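Local atomic coordinates of Afp3 (Serratia entomophila, PDB entry 6RBN), a protein that probably builds, together with Afp2, the contractile helical sheath that surrounds the inner tube of the anti-feeding prophage injection system. Residues L185-S189 and P269-A275; P209-V213 and P265-P270; A363-M367 and R379-I384; N372-W377 and I421-M426. All blocks are in the same frame, centred on the assembly; numbering follows the deposited sequence.

Contact 1. Residues L185-S189 and P269-A275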
loop_
_atom_site.group_PDB
_atom_site.type_symbol
_atom_site.label_atom_id
_atom_site.label_comp_id
_atom_site.label_asym_id
_atom_site.label_seq_id
_atom_site.Cartn_x
_atom_site.Cartn_y
_atom_site.Cartn_z
ATOM N N LEU D 185 -34.486 -27.809 -54.331
ATOM C CA LEU D 185 -35.082 -28.998 -54.921
ATOM C C LEU D 185 -34.006 -29.993 -55.328
ATOM O O LEU D 185 -32.979 -29.616 -55.898
ATOM C CB LEU D 185 -35.928 -28.617 -56.135
ATOM C CG LEU D 185 -36.640 -29.719 -56.918
ATOM C CD1 LEU D 185 -37.643 -30.439 -56.060
ATOM C CD2 LEU D 185 -37.318 -29.129 -58.130
ATOM N N LEU D 186 -34.244 -31.265 -55.030
ATOM C CA LEU D 186 -33.370 -32.356 -55.452
ATOM C C LEU D 186 -34.129 -33.174 -56.492
ATOM O O LEU D 186 -34.819 -34.140 -56.164
ATOM C CB LEU D 186 -32.942 -33.213 -54.275
ATOM C CG LEU D 186 -32.057 -32.539 -53.236
ATOM C CD1 LEU D 186 -31.781 -33.479 -52.084
ATOM C CD2 LEU D 186 -30.774 -32.089 -53.884
ATOM N N ALA D 187 -33.992 -32.782 -57.751
ATOM C CA ALA D 187 -34.681 -33.453 -58.838
ATOM C C ALA D 187 -33.896 -34.678 -59.289
ATOM O O ALA D 187 -32.769 -34.925 -58.858
ATOM C CB ALA D 187 -34.899 -32.493 -60.006
ATOM N N ASP D 188 -34.514 -35.454 -60.174
ATOM C CA ASP D 188 -33.932 -36.695 -60.663
ATOM C C ASP D 188 -34.080 -36.758 -62.171
ATOM O O ASP D 188 -35.182 -36.578 -62.696
ATOM C CB ASP D 188 -34.612 -37.902 -60.027
ATOM C CG ASP D 188 -34.295 -38.036 -58.571
ATOM O OD1 ASP D 188 -33.157 -37.721 -58.176
ATOM O OD2 ASP D 188 -35.198 -38.407 -57.796
ATOM N N SER D 189 -32.978 -37.020 -62.858
ATOM C CA SER D 189 -33.037 -37.146 -64.301
ATOM C C SER D 189 -33.673 -38.476 -64.683
ATOM O O SER D 189 -33.722 -39.425 -63.897
ATOM C CB SER D 189 -31.641 -37.031 -64.904
ATOM O OG SER D 189 -31.701 -37.131 -66.312
ATOM N N PRO D 269 -35.374 -43.794 -57.200
ATOM C CA PRO D 269 -34.735 -42.526 -57.521
ATOM C C PRO D 269 -33.857 -42.077 -56.370
ATOM O O PRO D 269 -34.212 -42.267 -55.197
ATOM C CB PRO D 269 -35.923 -41.580 -57.734
ATOM C CG PRO D 269 -37.010 -42.168 -56.941
ATOM C CD PRO D 269 -36.827 -43.647 -57.027
ATOM N N PRO D 270 -32.696 -41.487 -56.655
ATOM C CA PRO D 270 -31.680 -41.299 -55.615
ATOM C C PRO D 270 -31.925 -40.138 -54.665
ATOM O O PRO D 270 -31.083 -39.911 -53.794
ATOM C CB PRO D 270 -30.407 -41.059 -56.441
ATOM C CG PRO D 270 -30.890 -40.442 -57.685
ATOM C CD PRO D 270 -32.216 -41.064 -57.980
ATOM N N SER D 271 -33.043 -39.414 -54.771
ATOM C CA SER D 271 -33.225 -38.194 -53.985
ATOM C C SER D 271 -33.425 -38.469 -52.502
ATOM O O SER D 271 -33.120 -37.606 -51.673
ATOM C CB SER D 271 -34.402 -37.389 -54.517
ATOM O OG SER D 271 -34.099 -36.837 -55.777
ATOM N N ALA D 272 -33.939 -39.645 -52.143
ATOM C CA ALA D 272 -34.092 -39.977 -50.731
ATOM C C ALA D 272 -32.744 -40.261 -50.086
ATOM O O ALA D 272 -32.571 -40.088 -48.874
ATOM C CB ALA D 272 -35.027 -41.171 -50.570
ATOM N N LEU D 273 -31.771 -40.708 -50.882
ATOM C CA LEU D 273 -30.449 -40.995 -50.341
ATOM C C LEU D 273 -29.587 -39.742 -50.302
ATOM O O LEU D 273 -28.798 -39.555 -49.373
ATOM C CB LEU D 273 -29.762 -42.086 -51.163
ATOM C CG LEU D 273 -30.137 -43.559 -50.972
ATOM C CD1 LEU D 273 -31.444 -43.925 -51.654
ATOM C CD2 LEU D 273 -29.011 -44.439 -51.468
ATOM N N ILE D 274 -29.716 -38.879 -51.313
ATOM C CA ILE D 274 -28.902 -37.668 -51.371
ATOM C C ILE D 274 -29.366 -36.663 -50.321
ATOM O O ILE D 274 -28.567 -35.899 -49.769
ATOM C CB ILE D 274 -28.924 -37.085 -52.798
ATOM C CG1 ILE D 274 -28.405 -38.118 -53.794
ATOM C CG2 ILE D 274 -28.051 -35.862 -52.918
ATOM C CD1 ILE D 274 -26.996 -38.574 -53.530
ATOM N N ALA D 275 -30.660 -36.683 -49.991
ATOM C CA ALA D 275 -31.151 -35.872 -48.880
ATOM C C ALA D 275 -30.591 -36.364 -47.552
ATOM O O ALA D 275 -30.459 -35.588 -46.600
ATOM C CB ALA D 275 -32.677 -35.883 -48.853
#

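Contact 2. Residues P209-V213 and P265-P270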
loop_
_atom_site.group_PDB
_atom_site.type_symbol
_atom_site.label_atom_id
_atom_site.label_comp_id
_atom_site.label_asym_id
_atom_site.label_seq_id
_atom_site.Cartn_x
_atom_site.Cartn_y
_atom_site.Cartn_z
ATOM N N PRO D 209 -28.610 -41.320 -61.943
ATOM C CA PRO D 209 -28.854 -42.768 -62.023
ATOM C C PRO D 209 -29.798 -43.260 -60.936
ATOM O O PRO D 209 -29.648 -42.932 -59.759
ATOM C CB PRO D 209 -27.456 -43.376 -61.837
ATOM C CG PRO D 209 -26.504 -42.245 -61.973
ATOM C CD PRO D 209 -27.254 -41.086 -61.413
ATOM N N ASN D 210 -30.796 -44.035 -61.356
ATOM C CA ASN D 210 -31.632 -44.741 -60.399
ATOM C C ASN D 210 -30.813 -45.806 -59.688
ATOM O O ASN D 210 -29.931 -46.439 -60.271
ATOM C CB ASN D 210 -32.834 -45.386 -61.086
ATOM C CG ASN D 210 -33.896 -44.383 -61.463
ATOM O OD1 ASN D 210 -34.207 -43.476 -60.697
ATOM N ND2 ASN D 210 -34.469 -44.547 -62.645
ATOM N N VAL D 211 -31.108 -45.993 -58.410
ATOM C CA VAL D 211 -30.285 -46.806 -57.531
ATOM C C VAL D 211 -31.105 -48.012 -57.099
ATOM O O VAL D 211 -32.247 -47.860 -56.651
ATOM C CB VAL D 211 -29.803 -45.989 -56.321
ATOM C CG1 VAL D 211 -28.889 -46.799 -55.507
ATOM C CG2 VAL D 211 -29.100 -44.726 -56.780
ATOM N N GLU D 212 -30.531 -49.205 -57.236
ATOM C CA GLU D 212 -31.269 -50.447 -57.070
ATOM C C GLU D 212 -31.030 -51.058 -55.695
ATOM O O GLU D 212 -29.905 -51.061 -55.188
ATOM C CB GLU D 212 -30.888 -51.449 -58.158
ATOM C CG GLU D 212 -31.356 -51.034 -59.537
ATOM C CD GLU D 212 -30.965 -52.026 -60.603
ATOM O OE1 GLU D 212 -30.212 -52.970 -60.286
ATOM O OE2 GLU D 212 -31.412 -51.867 -61.757
ATOM N N VAL D 213 -32.100 -51.580 -55.107
ATOM C CA VAL D 213 -32.100 -52.105 -53.747
ATOM C C VAL D 213 -32.519 -53.567 -53.821
ATOM O O VAL D 213 -33.478 -53.885 -54.526
ATOM C CB VAL D 213 -33.057 -51.326 -52.826
ATOM C CG1 VAL D 213 -32.998 -51.837 -51.397
ATOM C CG2 VAL D 213 -32.763 -49.855 -52.887
ATOM N N PRO D 265 -34.924 -56.890 -57.741
ATOM C CA PRO D 265 -34.301 -55.652 -57.265
ATOM C C PRO D 265 -35.076 -54.420 -57.702
ATOM O O PRO D 265 -35.168 -54.152 -58.897
ATOM C CB PRO D 265 -32.918 -55.680 -57.917
ATOM C CG PRO D 265 -32.658 -57.115 -58.179
ATOM C CD PRO D 265 -33.987 -57.702 -58.533
ATOM N N LEU D 266 -35.621 -53.679 -56.745
ATOM C CA LEU D 266 -36.409 -52.496 -57.049
ATOM C C LEU D 266 -35.503 -51.284 -57.203
ATOM O O LEU D 266 -34.550 -51.103 -56.442
ATOM C CB LEU D 266 -37.469 -52.271 -55.965
ATOM C CG LEU D 266 -37.090 -52.139 -54.485
ATOM C CD1 LEU D 266 -36.871 -50.701 -54.055
ATOM C CD2 LEU D 266 -38.136 -52.798 -53.610
ATOM N N SER D 267 -35.794 -50.465 -58.210
ATOM C CA SER D 267 -34.976 -49.308 -58.545
ATOM C C SER D 267 -35.608 -48.057 -57.952
ATOM O O SER D 267 -36.769 -47.750 -58.236
ATOM C CB SER D 267 -34.827 -49.167 -60.058
ATOM O OG SER D 267 -36.069 -48.852 -60.658
ATOM N N LEU D 268 -34.846 -47.345 -57.139
ATOM C CA LEU D 268 -35.302 -46.131 -56.495
ATOM C C LEU D 268 -34.652 -44.904 -57.111
ATOM O O LEU D 268 -33.488 -44.961 -57.522
ATOM C CB LEU D 268 -34.992 -46.154 -54.996
ATOM C CG LEU D 268 -35.866 -47.098 -54.190
ATOM C CD1 LEU D 268 -35.412 -47.172 -52.755
ATOM C CD2 LEU D 268 -37.279 -46.596 -54.263
ATOM N N PRO D 269 -35.374 -43.794 -57.200
ATOM C CA PRO D 269 -34.735 -42.526 -57.521
ATOM C C PRO D 269 -33.857 -42.077 -56.370
ATOM O O PRO D 269 -34.212 -42.267 -55.197
ATOM C CB PRO D 269 -35.923 -41.580 -57.734
ATOM C CG PRO D 269 -37.010 -42.168 -56.941
ATOM C CD PRO D 269 -36.827 -43.647 -57.027
ATOM N N PRO D 270 -32.696 -41.487 -56.655
ATOM C CA PRO D 270 -31.680 -41.299 -55.615
ATOM C C PRO D 270 -31.925 -40.138 -54.665
ATOM O O PRO D 270 -31.083 -39.911 -53.794
ATOM C CB PRO D 270 -30.407 -41.059 -56.441
ATOM C CG PRO D 270 -30.890 -40.442 -57.685
ATOM C CD PRO D 270 -32.216 -41.064 -57.980
#

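Contact 3. Residues A363-M367 and R379-I384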
loop_
_atom_site.group_PDB
_atom_site.type_symbol
_atom_site.label_atom_id
_atom_site.label_comp_id
_atom_site.label_asym_id
_atom_site.label_seq_id
_atom_site.Cartn_x
_atom_site.Cartn_y
_atom_site.Cartn_z
ATOM N N ALA D 363 -32.296 -14.499 -36.513
ATOM C CA ALA D 363 -31.673 -13.676 -35.489
ATOM C C ALA D 363 -32.229 -12.263 -35.437
ATOM O O ALA D 363 -32.159 -11.627 -34.380
ATOM C CB ALA D 363 -30.160 -13.612 -35.713
ATOM N N LEU D 364 -32.778 -11.758 -36.538
ATOM C CA LEU D 364 -33.262 -10.387 -36.596
ATOM C C LEU D 364 -34.751 -10.260 -36.327
ATOM O O LEU D 364 -35.235 -9.137 -36.171
ATOM C CB LEU D 364 -32.952 -9.770 -37.961
ATOM C CG LEU D 364 -31.479 -9.713 -38.344
ATOM C CD1 LEU D 364 -31.307 -9.035 -39.688
ATOM C CD2 LEU D 364 -30.648 -9.058 -37.270
ATOM N N GLN D 365 -35.486 -11.369 -36.295
ATOM C CA GLN D 365 -36.905 -11.305 -35.953
ATOM C C GLN D 365 -37.224 -10.848 -34.526
ATOM O O GLN D 365 -38.328 -10.309 -34.338
ATOM C CB GLN D 365 -37.570 -12.656 -36.249
ATOM C CG GLN D 365 -37.799 -12.879 -37.731
ATOM C CD GLN D 365 -38.421 -14.218 -38.036
ATOM O OE1 GLN D 365 -38.617 -15.041 -37.146
ATOM N NE2 GLN D 365 -38.738 -14.446 -39.303
ATOM N N PRO D 366 -36.378 -11.028 -33.503
ATOM C CA PRO D 366 -36.583 -10.239 -32.275
ATOM C C PRO D 366 -36.437 -8.735 -32.455
ATOM O O PRO D 366 -36.989 -7.983 -31.644
ATOM C CB PRO D 366 -35.519 -10.795 -31.323
ATOM C CG PRO D 366 -35.388 -12.185 -31.727
ATOM C CD PRO D 366 -35.531 -12.205 -33.212
ATOM N N MET D 367 -35.722 -8.263 -33.476
ATOM C CA MET D 367 -35.568 -6.834 -33.714
ATOM C C MET D 367 -36.622 -6.264 -34.659
ATOM O O MET D 367 -36.383 -5.219 -35.272
ATOM C CB MET D 367 -34.167 -6.528 -34.250
ATOM C CG MET D 367 -33.116 -6.341 -33.168
ATOM S SD MET D 367 -32.531 -7.857 -32.397
ATOM C CE MET D 367 -31.382 -8.438 -33.637
ATOM N N ARG D 379 -27.697 -2.214 -33.387
ATOM C CA ARG D 379 -27.964 -3.500 -32.753
ATOM C C ARG D 379 -28.195 -4.588 -33.786
ATOM O O ARG D 379 -27.926 -5.764 -33.520
ATOM C CB ARG D 379 -29.171 -3.400 -31.826
ATOM C CG ARG D 379 -28.946 -2.553 -30.595
ATOM C CD ARG D 379 -30.218 -2.419 -29.772
ATOM N NE ARG D 379 -30.625 -3.680 -29.163
ATOM C CZ ARG D 379 -31.700 -4.373 -29.519
ATOM N NH1 ARG D 379 -32.485 -3.931 -30.491
ATOM N NH2 ARG D 379 -31.992 -5.511 -28.906
ATOM N N VAL D 380 -28.699 -4.216 -34.959
ATOM C CA VAL D 380 -28.910 -5.175 -36.034
ATOM C C VAL D 380 -27.605 -5.444 -36.777
ATOM O O VAL D 380 -27.330 -6.579 -37.180
ATOM C CB VAL D 380 -30.027 -4.652 -36.956
ATOM C CG1 VAL D 380 -30.179 -5.503 -38.162
ATOM C CG2 VAL D 380 -31.342 -4.640 -36.215
ATOM N N GLN D 381 -26.766 -4.416 -36.927
ATOM C CA GLN D 381 -25.480 -4.575 -37.601
ATOM C C GLN D 381 -24.537 -5.470 -36.808
ATOM O O GLN D 381 -23.793 -6.265 -37.391
ATOM C CB GLN D 381 -24.843 -3.206 -37.828
ATOM C CG GLN D 381 -23.534 -3.246 -38.580
ATOM C CD GLN D 381 -22.940 -1.880 -38.792
ATOM O OE1 GLN D 381 -23.489 -0.881 -38.342
ATOM N NE2 GLN D 381 -21.809 -1.828 -39.477
ATOM N N THR D 382 -24.575 -5.381 -35.480
ATOM C CA THR D 382 -23.693 -6.192 -34.650
ATOM C C THR D 382 -24.156 -7.644 -34.609
ATOM O O THR D 382 -23.333 -8.565 -34.570
ATOM C CB THR D 382 -23.629 -5.594 -33.248
ATOM O OG1 THR D 382 -23.228 -4.223 -33.341
ATOM C CG2 THR D 382 -22.627 -6.314 -32.375
ATOM N N ALA D 383 -25.472 -7.865 -34.649
ATOM C CA ALA D 383 -25.999 -9.226 -34.642
ATOM C C ALA D 383 -25.678 -9.965 -35.932
ATOM O O ALA D 383 -25.562 -11.195 -35.925
ATOM C CB ALA D 383 -27.508 -9.201 -34.412
ATOM N N ILE D 384 -25.527 -9.245 -37.041
ATOM C CA ILE D 384 -25.093 -9.873 -38.281
ATOM C C ILE D 384 -23.579 -10.022 -38.294
ATOM O O ILE D 384 -23.048 -11.035 -38.760
ATOM C CB ILE D 384 -25.606 -9.063 -39.486
ATOM C CG1 ILE D 384 -27.127 -8.994 -39.465
ATOM C CG2 ILE D 384 -25.190 -9.697 -40.791
ATOM C CD1 ILE D 384 -27.696 -8.038 -40.473
#

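Contact 4. Residues N372-W377 and I421-M426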
loop_
_atom_site.group_PDB
_atom_site.type_symbol
_atom_site.label_atom_id
_atom_site.label_comp_id
_atom_site.label_asym_id
_atom_site.label_seq_id
_atom_site.Cartn_x
_atom_site.Cartn_y
_atom_site.Cartn_z
ATOM N N ASN D 372 -37.505 2.460 -35.076
ATOM C CA ASN D 372 -36.642 2.550 -36.253
ATOM C C ASN D 372 -35.725 3.758 -36.088
ATOM O O ASN D 372 -35.904 4.811 -36.701
ATOM C CB ASN D 372 -37.480 2.640 -37.520
ATOM C CG ASN D 372 -36.671 2.407 -38.779
ATOM O OD1 ASN D 372 -35.467 2.160 -38.728
ATOM N ND2 ASN D 372 -37.330 2.486 -39.924
ATOM N N SER D 373 -34.714 3.592 -35.245
ATOM C CA SER D 373 -33.754 4.636 -34.928
ATOM C C SER D 373 -32.341 4.121 -35.181
ATOM O O SER D 373 -32.135 2.963 -35.536
ATOM C CB SER D 373 -33.920 5.103 -33.482
ATOM O OG SER D 373 -33.614 4.062 -32.572
ATOM N N GLN D 374 -31.363 5.005 -34.985
ATOM C CA GLN D 374 -29.975 4.656 -35.259
ATOM C C GLN D 374 -29.409 3.723 -34.199
ATOM O O GLN D 374 -28.440 3.012 -34.470
ATOM C CB GLN D 374 -29.146 5.938 -35.360
ATOM C CG GLN D 374 -27.837 5.833 -36.129
ATOM C CD GLN D 374 -26.657 5.446 -35.273
ATOM O OE1 GLN D 374 -26.648 5.662 -34.071
ATOM N NE2 GLN D 374 -25.635 4.900 -35.902
ATOM N N LEU D 375 -30.006 3.701 -33.007
ATOM C CA LEU D 375 -29.617 2.743 -31.978
ATOM C C LEU D 375 -30.016 1.325 -32.360
ATOM O O LEU D 375 -29.287 0.378 -32.053
ATOM C CB LEU D 375 -30.237 3.159 -30.639
ATOM C CG LEU D 375 -30.019 2.484 -29.277
ATOM C CD1 LEU D 375 -30.972 1.328 -29.033
ATOM C CD2 LEU D 375 -28.593 2.010 -29.127
ATOM N N THR D 376 -31.157 1.158 -33.022
ATOM C CA THR D 376 -31.587 -0.165 -33.455
ATOM C C THR D 376 -30.766 -0.656 -34.640
ATOM O O THR D 376 -30.460 -1.848 -34.727
ATOM C CB THR D 376 -33.079 -0.133 -33.798
ATOM O OG1 THR D 376 -33.812 0.353 -32.668
ATOM C CG2 THR D 376 -33.607 -1.510 -34.139
ATOM N N TRP D 377 -30.358 0.257 -35.525
ATOM C CA TRP D 377 -29.599 -0.115 -36.715
ATOM C C TRP D 377 -28.216 -0.635 -36.358
ATOM O O TRP D 377 -27.659 -1.458 -37.088
ATOM C CB TRP D 377 -29.463 1.093 -37.640
ATOM C CG TRP D 377 -30.756 1.647 -38.113
ATOM C CD1 TRP D 377 -31.972 1.037 -38.091
ATOM C CD2 TRP D 377 -30.979 2.966 -38.606
ATOM N NE1 TRP D 377 -32.933 1.882 -38.576
ATOM C CE2 TRP D 377 -32.348 3.077 -38.896
ATOM C CE3 TRP D 377 -30.147 4.064 -38.848
ATOM C CZ2 TRP D 377 -32.904 4.235 -39.412
ATOM C CZ3 TRP D 377 -30.704 5.212 -39.359
ATOM C CH2 TRP D 377 -32.067 5.290 -39.638
ATOM N N ILE D 421 -37.205 5.425 -44.159
ATOM C CA ILE D 421 -37.421 5.274 -42.723
ATOM C C ILE D 421 -38.865 5.608 -42.367
ATOM O O ILE D 421 -39.494 4.919 -41.553
ATOM C CB ILE D 421 -36.414 6.132 -41.929
ATOM C CG1 ILE D 421 -35.014 5.523 -41.976
ATOM C CG2 ILE D 421 -36.823 6.314 -40.478
ATOM C CD1 ILE D 421 -34.091 6.128 -42.962
ATOM N N ASN D 422 -39.429 6.630 -43.018
ATOM C CA ASN D 422 -40.764 7.110 -42.677
ATOM C C ASN D 422 -41.849 6.104 -43.032
ATOM O O ASN D 422 -42.914 6.101 -42.407
ATOM C CB ASN D 422 -41.032 8.440 -43.374
ATOM C CG ASN D 422 -40.174 9.558 -42.838
ATOM O OD1 ASN D 422 -39.958 9.665 -41.632
ATOM N ND2 ASN D 422 -39.679 10.405 -43.729
ATOM N N GLN D 423 -41.606 5.243 -44.015
ATOM C CA GLN D 423 -42.525 4.158 -44.313
ATOM C C GLN D 423 -42.175 2.876 -43.565
ATOM O O GLN D 423 -42.774 1.831 -43.832
ATOM C CB GLN D 423 -42.588 3.916 -45.823
ATOM C CG GLN D 423 -41.289 3.516 -46.470
ATOM C CD GLN D 423 -41.413 3.452 -47.979
ATOM O OE1 GLN D 423 -42.488 3.677 -48.531
ATOM N NE2 GLN D 423 -40.314 3.147 -48.653
ATOM N N GLY D 424 -41.223 2.939 -42.636
ATOM C CA GLY D 424 -41.062 1.918 -41.620
ATOM C C GLY D 424 -40.185 0.732 -41.959
ATOM O O GLY D 424 -40.492 -0.390 -41.549
ATOM N N LYS D 425 -39.090 0.947 -42.679
ATOM C CA LYS D 425 -38.228 -0.155 -43.069
ATOM C C LYS D 425 -36.769 0.233 -42.891
ATOM O O LYS D 425 -36.410 1.411 -42.956
ATOM C CB LYS D 425 -38.498 -0.583 -44.517
ATOM C CG LYS D 425 -38.159 0.460 -45.553
ATOM C CD LYS D 425 -38.478 -0.017 -46.951
ATOM C CE LYS D 425 -39.967 0.006 -47.204
ATOM N NZ LYS D 425 -40.278 -0.314 -48.620
ATOM N N MET D 426 -35.930 -0.769 -42.639
ATOM C CA MET D 426 -34.488 -0.598 -42.638
ATOM C C MET D 426 -33.875 -1.503 -43.696
ATOM O O MET D 426 -34.349 -2.619 -43.925
ATOM C CB MET D 426 -33.873 -0.870 -41.256
ATOM C CG MET D 426 -34.021 -2.272 -40.721
ATOM S SD MET D 426 -33.279 -2.455 -39.090
ATOM C CE MET D 426 -34.475 -1.602 -38.078
#

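Contact 1. Residues L185-S189 and P269-A275
L186 lies over the first turn of helix 271-284, its CD1 methyl 4.1 Å from CB of A275 and 4.0 Å from the A275 N. The extended conformation of 185-188 sends L186 and D188 toward the helix and A187 away from it, so an apolar and an acidic residue face the same partner. Between them sits S271. Its OG is 2.8 Å from O of L186, 2.7 Å from OD1 of D188 and 2.8 Å from OD2 of D188: one hydroxyl with one proton, surrounded by three acceptors within hydrogen-bonding distance. This is strand-on-helix packing in the buried interior of the sheath protein, with 269-275 inside its subtilisin-like family region. Strand 185-188 pairs in parallel with strand 204-207, and the axis of 271-275 makes 145° with that of 185-188, closer to antiparallel than perpendicular, 8.9 Å apart at closest approach. A205 and Y207 of strand 204-207 also touch L186. Ahead of the helix, two prolines meet the acid: OD2 of D188 is 3.3 Å from CB of P269, and OD1 of D188 is 3.5 Å from CD of P270. R166, on helix 163-172, touches P269 and makes a long, weak ion pair with D188. The helix turn itself is held by I274 N bonding to O of P270 at 3.0 Å.

Contact 2. Residues P209-V213 and P265-P270
V213 is at the apolar centre, with its CG2 3.8 Å from CD1 of L268 and its CB 4.1 Å from CD1 of L266. Strands 211-213 and 266-268 form an antiparallel ladder, and 301-302 flanks 211-213 on its other edge to complete a small three-stranded sheet. L117 of helix 111-120 touches both V213 and L268 on this face. Further along, CG2 of V211 reaches CB of P270 at 3.9 Å. V211 and L268 form a hydrogen-bonded pair with two 2.7 Å bonds, V211 N to L268 O and L268 N to V211 O, both nearly straight. The non-hydrogen-bonded pair E212 and S267 turns to the opposite face, where E212 CG lies 4.0 Å from S267 CB. Beside it, N210 OD1 comes to 3.4 Å from CA of P269. At the far end V213 N bonds to L266 O at 2.8 Å, but the return bond from L266 N to V213 O is weak, 3.1 Å and bent to 128°.

Contact 3. Residues A363-M367 and R379-I384
The m,t rotamer of L364 extends the side chain straight at helix 374-392, so that both methyls meet it: CD2 is 3.7 Å from CG1 of V380 and 4.2 Å from CB of A383, while CD1 is 3.8 Å from CD1 of I384. M367 behaves differently. Its m,p,p conformation curls the thioether back on itself, laying CG 3.9 Å from CG2 of V380 and carrying CE to 4.0 Å from CB of A383; that same CE is 3.8 Å from CD2 of L364. The arrangement is a helix-loop-helix unit of the sheath C-terminal domain. Helix 347-364 runs out through a 3-10 turn, where M367 N bonds to O of L364 at 2.9 Å, and this turn puts L364 and M367 on the same side. V380 and I384 also pack on I428 of strand 425-432, and L346 of a neighbouring Afp2 chain touches L364 and I384. R379 bends at chi3 (p), bringing NH1 to 3.7 Å from CG of M367.

Contact 4. Residues N372-W377 and I421-M426
A single carboxamide, that of N372, is engaged at both ends. Its OD1 accepts a short bond of 2.6 Å from the indole NE1 of W377, five residues on, while its ND2 donates a weak one of 3.3 Å to the backbone O of K425. The amide therefore joins the start of helix 374-392, where S373 takes the N-cap position, to the first residue of strand 425-432. CG1 of I421 packs 3.6 Å from CZ2 of W377, and CE of M426 meets the ring edge 3.6 Å from CD1 of W377. M426 SD stands 4.8 Å from the centroid of the W377 five-membered ring, an oblique Met-aromatic contact, and M426 CE also lies 4.0 Å from CG2 of T376. This corner belongs to the sheath C-terminal domain, and its sheet runs on across the chain boundary: K425 and M426 pair in parallel with a strand of a neighbouring Afp2 chain, consistent with the strand exchange that links subunits in contractile sheaths. On the helix side, Q374 OE1 is hydrogen-bonded to V106 N of an Afp1 chain. Before the strand the chain turns at G424, whose N bonds to O of I421 at 2.8 Å.

In the fold
Contacts 1 and 2 share P269 and P270, where strand 266-268 runs into helix 271-284. Contact 1 is wholly buried, near the middle of the chain; contact 2, further out, only partly. No other chain touches either. Their polar chemistry differs accordingly: a buried serine among acceptors in the first, a backbone ladder in the second. Contacts 3 and 4 lie in the C-terminal domain, across the chain's centre from contact 2, with contacts 1 and 3 about 35 Å apart between centres. Contacts 3 and 4 both use helix 374-392 and meet where V380 touches M426. Contact 3 is buried and apolar; contact 4, only partly buried, adds amide and indole bonding. Afp1 and Afp2 chains reach both.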